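Local coordinates for protein 2-dehydropantoate 2-reductase (Porphyromonas gingivalis, PDB 2QYT) that probably catalyses the NADPH-dependent reduction of ketopantoate to pantoate, the second step from 3-methyl-2-oxobutanoate in pantothenate biosynthesis, at residues T133-R145 and L154-G166. Residues are numbered along the deposited sequence; the frame is centred on the assembly and turned at random.
With EDO (1,2-ethanediol), chain J.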
# COMPACT_ATOMS: atom_id res chain seq x y z
N THR A 133 2.43 17.05 -7.34
CA THR A 133 1.23 16.89 -8.08
C THR A 133 1.22 15.48 -8.69
O THR A 133 0.16 14.92 -8.93
CB THR A 133 1.20 18.06 -9.09
OG1 THR A 133 0.03 18.86 -8.90
CG2 THR A 133 1.47 17.62 -10.55
N VAL A 134 2.41 14.91 -8.90
CA VAL A 134 2.59 13.58 -9.55
C VAL A 134 2.32 12.41 -8.56
O VAL A 134 1.81 11.37 -8.93
CB VAL A 134 4.02 13.44 -10.19
CG1 VAL A 134 4.30 12.01 -10.63
CG2 VAL A 134 4.20 14.39 -11.39
N VAL A 135 2.65 12.60 -7.30
CA VAL A 135 2.59 11.48 -6.36
C VAL A 135 1.35 11.64 -5.48
O VAL A 135 1.21 12.63 -4.80
CB VAL A 135 3.91 11.37 -5.52
CG1 VAL A 135 3.80 10.26 -4.44
CG2 VAL A 135 5.14 11.17 -6.44
N TRP A 136 0.42 10.69 -5.55
CA TRP A 136 -0.71 10.65 -4.65
C TRP A 136 -0.42 9.70 -3.48
O TRP A 136 0.62 9.08 -3.45
CB TRP A 136 -1.96 10.20 -5.40
CG TRP A 136 -2.48 11.19 -6.45
CD1 TRP A 136 -2.17 12.53 -6.59
CD2 TRP A 136 -3.47 10.91 -7.44
NE1 TRP A 136 -2.90 13.08 -7.61
CE2 TRP A 136 -3.69 12.10 -8.16
CE3 TRP A 136 -4.17 9.74 -7.80
CZ2 TRP A 136 -4.59 12.16 -9.24
CZ3 TRP A 136 -5.06 9.81 -8.88
CH2 TRP A 136 -5.25 11.01 -9.58
N LYS A 137 -1.31 9.62 -2.50
CA LYS A 137 -1.15 8.76 -1.34
C LYS A 137 -2.18 7.66 -1.46
O LYS A 137 -3.28 7.88 -1.97
CB LYS A 137 -1.43 9.54 -0.06
CG LYS A 137 -0.53 10.73 0.07
CD LYS A 137 -0.55 11.33 1.44
CE LYS A 137 0.29 12.59 1.38
NZ LYS A 137 0.22 13.38 2.63
N GLY A 138 -1.83 6.47 -1.00
CA GLY A 138 -2.77 5.36 -1.03
C GLY A 138 -2.47 4.35 0.05
O GLY A 138 -1.37 4.32 0.59
N CYS A 139 -3.48 3.55 0.41
CA CYS A 139 -3.27 2.38 1.22
C CYS A 139 -4.36 1.35 0.98
O CYS A 139 -5.50 1.69 0.64
CB CYS A 139 -3.17 2.74 2.70
SG CYS A 139 -4.74 3.21 3.44
N VAL A 140 -4.01 0.07 1.15
CA VAL A 140 -4.93 -1.04 0.85
C VAL A 140 -5.12 -1.89 2.10
O VAL A 140 -4.25 -1.92 2.96
CB VAL A 140 -4.46 -1.87 -0.38
CG1 VAL A 140 -4.40 -1.00 -1.63
CG2 VAL A 140 -3.10 -2.54 -0.15
N TYR A 141 -6.30 -2.50 2.25
CA TYR A 141 -6.52 -3.54 3.25
C TYR A 141 -6.89 -4.78 2.46
O TYR A 141 -7.94 -4.84 1.82
CB TYR A 141 -7.65 -3.17 4.20
CG TYR A 141 -7.32 -2.06 5.15
CD1 TYR A 141 -6.91 -2.33 6.44
CD2 TYR A 141 -7.39 -0.73 4.75
CE1 TYR A 141 -6.61 -1.29 7.35
CE2 TYR A 141 -7.08 0.31 5.65
CZ TYR A 141 -6.69 0.03 6.93
OH TYR A 141 -6.37 1.05 7.81
N ILE A 142 -6.00 -5.76 2.46
CA ILE A 142 -6.13 -6.91 1.60
C ILE A 142 -5.17 -7.96 2.10
O ILE A 142 -4.04 -7.60 2.51
CB ILE A 142 -5.88 -6.59 0.09
CG1 ILE A 142 -6.43 -7.72 -0.82
CG2 ILE A 142 -4.40 -6.13 -0.20
CD1 ILE A 142 -6.07 -7.57 -2.40
N SER A 143 -5.61 -9.22 2.11
CA SER A 143 -4.81 -10.34 2.57
C SER A 143 -4.37 -11.20 1.40
O SER A 143 -4.94 -12.26 1.14
CB SER A 143 -5.64 -11.18 3.52
OG SER A 143 -5.98 -10.39 4.65
N ALA A 144 -3.34 -10.76 0.71
CA ALA A 144 -2.95 -11.31 -0.58
C ALA A 144 -1.47 -11.51 -0.62
O ALA A 144 -0.71 -10.70 -0.08
CB ALA A 144 -3.38 -10.39 -1.67
N ARG A 145 -1.06 -12.59 -1.27
CA ARG A 145 0.31 -13.14 -1.23
C ARG A 145 0.68 -13.61 -2.64
O ARG A 145 -0.14 -14.30 -3.23
CB ARG A 145 0.20 -14.41 -0.38
CG ARG A 145 1.24 -14.65 0.65
CD ARG A 145 0.78 -15.82 1.57
NE ARG A 145 0.62 -17.11 0.88
CZ ARG A 145 -0.45 -17.91 0.95
NH1 ARG A 145 -1.51 -17.58 1.70
NH2 ARG A 145 -0.45 -19.05 0.28
N LEU A 154 -5.39 -14.99 -2.36
CA LEU A 154 -6.05 -14.24 -1.30
C LEU A 154 -6.62 -15.16 -0.29
O LEU A 154 -7.33 -16.14 -0.61
CB LEU A 154 -7.19 -13.37 -1.82
CG LEU A 154 -6.87 -12.03 -2.48
CD1 LEU A 154 -6.04 -12.24 -3.71
CD2 LEU A 154 -8.22 -11.31 -2.81
N GLU A 155 -6.37 -14.85 0.96
CA GLU A 155 -6.89 -15.74 1.94
C GLU A 155 -8.31 -15.31 2.30
O GLU A 155 -9.02 -16.03 2.97
CB GLU A 155 -5.94 -15.86 3.13
CG GLU A 155 -5.75 -14.63 3.88
CD GLU A 155 -4.87 -14.87 5.10
OE1 GLU A 155 -3.66 -15.20 4.90
OE2 GLU A 155 -5.40 -14.72 6.22
N ALA A 156 -8.71 -14.13 1.84
CA ALA A 156 -10.10 -13.70 2.01
C ALA A 156 -10.44 -12.86 0.80
O ALA A 156 -9.57 -12.19 0.26
CB ALA A 156 -10.29 -12.91 3.29
N ASP A 157 -11.69 -12.88 0.37
CA ASP A 157 -12.13 -12.05 -0.74
C ASP A 157 -12.12 -10.53 -0.51
O ASP A 157 -11.85 -9.77 -1.45
CB ASP A 157 -13.51 -12.48 -1.21
CG ASP A 157 -13.44 -13.58 -2.19
OD1 ASP A 157 -12.87 -13.39 -3.29
OD2 ASP A 157 -13.94 -14.65 -1.84
N ARG A 158 -12.41 -10.11 0.71
CA ARG A 158 -12.51 -8.71 1.13
C ARG A 158 -11.26 -7.92 0.78
O ARG A 158 -10.14 -8.39 1.08
CB ARG A 158 -12.62 -8.61 2.66
CG ARG A 158 -13.91 -9.05 3.29
CD ARG A 158 -13.79 -9.04 4.83
NE ARG A 158 -12.92 -10.08 5.40
CZ ARG A 158 -13.22 -11.38 5.47
NH1 ARG A 158 -14.36 -11.84 4.98
NH2 ARG A 158 -12.35 -12.22 6.01
N GLU A 159 -11.44 -6.71 0.24
CA GLU A 159 -10.37 -5.73 0.06
C GLU A 159 -10.90 -4.29 0.06
O GLU A 159 -12.07 -4.04 -0.25
CB GLU A 159 -9.47 -6.05 -1.14
CG GLU A 159 -10.07 -5.92 -2.56
CD GLU A 159 -10.49 -4.50 -2.97
OE1 GLU A 159 -11.48 -4.42 -3.72
OE2 GLU A 159 -9.88 -3.48 -2.57
N LEU A 160 -10.03 -3.36 0.44
CA LEU A 160 -10.31 -1.92 0.48
C LEU A 160 -9.10 -1.24 -0.12
O LEU A 160 -8.00 -1.64 0.18
CB LEU A 160 -10.54 -1.46 1.93
CG LEU A 160 -11.79 -2.05 2.58
CD1 LEU A 160 -11.81 -1.81 4.11
CD2 LEU A 160 -13.06 -1.48 1.89
N PHE A 161 -9.32 -0.22 -0.97
CA PHE A 161 -8.31 0.50 -1.70
C PHE A 161 -8.74 1.95 -1.46
O PHE A 161 -9.83 2.38 -1.88
CB PHE A 161 -8.40 0.11 -3.19
CG PHE A 161 -7.33 0.72 -4.10
CD1 PHE A 161 -6.41 -0.11 -4.77
CD2 PHE A 161 -7.32 2.08 -4.39
CE1 PHE A 161 -5.46 0.43 -5.66
CE2 PHE A 161 -6.36 2.63 -5.27
CZ PHE A 161 -5.44 1.80 -5.91
N TYR A 162 -7.89 2.69 -0.74
CA TYR A 162 -8.07 4.13 -0.54
C TYR A 162 -6.99 4.92 -1.23
O TYR A 162 -5.85 4.51 -1.24
CB TYR A 162 -8.02 4.48 0.95
CG TYR A 162 -9.09 3.84 1.75
CD1 TYR A 162 -10.35 4.43 1.86
CD2 TYR A 162 -8.86 2.64 2.42
CE1 TYR A 162 -11.36 3.83 2.63
CE2 TYR A 162 -9.87 2.04 3.20
CZ TYR A 162 -11.10 2.65 3.29
OH TYR A 162 -12.09 2.07 4.03
N PHE A 163 -7.33 6.07 -1.79
CA PHE A 163 -6.28 6.87 -2.43
C PHE A 163 -6.71 8.31 -2.50
O PHE A 163 -7.88 8.60 -2.25
CB PHE A 163 -5.96 6.33 -3.84
CG PHE A 163 -6.91 6.83 -4.88
CD1 PHE A 163 -6.57 7.94 -5.68
CD2 PHE A 163 -8.16 6.21 -5.04
CE1 PHE A 163 -7.46 8.43 -6.66
CE2 PHE A 163 -9.06 6.68 -6.00
CZ PHE A 163 -8.69 7.81 -6.82
N GLY A 164 -5.78 9.20 -2.81
CA GLY A 164 -6.11 10.61 -2.98
C GLY A 164 -4.92 11.50 -3.06
O GLY A 164 -3.82 11.11 -2.68
N SER A 165 -5.14 12.70 -3.63
CA SER A 165 -4.14 13.77 -3.79
C SER A 165 -3.83 14.53 -2.47
O SER A 165 -2.76 15.13 -2.33
CB SER A 165 -4.63 14.81 -4.81
OG SER A 165 -5.84 15.47 -4.38
N GLY A 166 -4.77 14.54 -1.54
CA GLY A 166 -4.63 15.32 -0.34
C GLY A 166 -5.30 16.68 -0.46
O GLY A 166 -5.71 17.26 0.56
C1 EDO J . -14.08 -7.84 -2.84
O1 EDO J . -13.10 -8.56 -3.56
C2 EDO J . -13.84 -6.35 -2.93
O2 EDO J . -13.53 -5.96 -1.59
O HOH W 1 -8.27 -10.12 1.37
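K137 to Y141 and L160 to G164 pair as neighbouring antiparallel strands of the mixed sheet in the N-terminal, Rossmann-type part of the chain; the local axes run 4.6 Å apart at 176°. Three reciprocal pairs, K137 with G164, C139 with Y162 and Y141 with L160, supply six backbone hydrogen bonds. The straightest, nearly linear, joins K137 N to G164 O (2.9 Å). At the non-hydrogen-bonded pair G138 with F163, between the first two of these, F163 CA donates a CA-H...O contact to K137 O at 3.2 Å. At the far end segment 154-166 turns a corner through E155 to D157, and the pairing is bridged by a water that accepts from S143 N (2.9 Å) and donates to A156 O and R158 O. Beyond it, strand 137-148 pairs instead with strand 151-154: E155 N bonds S143 O, and A144 CB rests on L154 CD1 at 3.8 Å.

One face carries V140, I142, E159, F161 and F163. The six-membered ring of W136 lies alongside F163 with planes 29° apart but hardly overlapping; CZ3 reaches F163 CE1 at 3.5 Å. W136 CG stands beside its own backbone N (chi1 -68°), which brings CD1 and NE1 against S165, whose N sits over one ring face near the rim. I142 CG1 packs on E159 CB at 3.5 Å. The E159 chain then bends at chi2, and its OE2 hydrogen-bonds to the hydroxyl of Y23 in helix 18-33. On the opposite face, Y141 CD2 comes to the edge of the Y162 ring at CE2 (4.0 Å), and K137 extends to salt bridges with D195 and E124. The result is an antiparallel strand pair whose V140-to-F163 face is turned to strand 111-115 and helix 18-33 of a Rossmann-type nucleotide-binding domain, as expected for the ketopantoate reductase family.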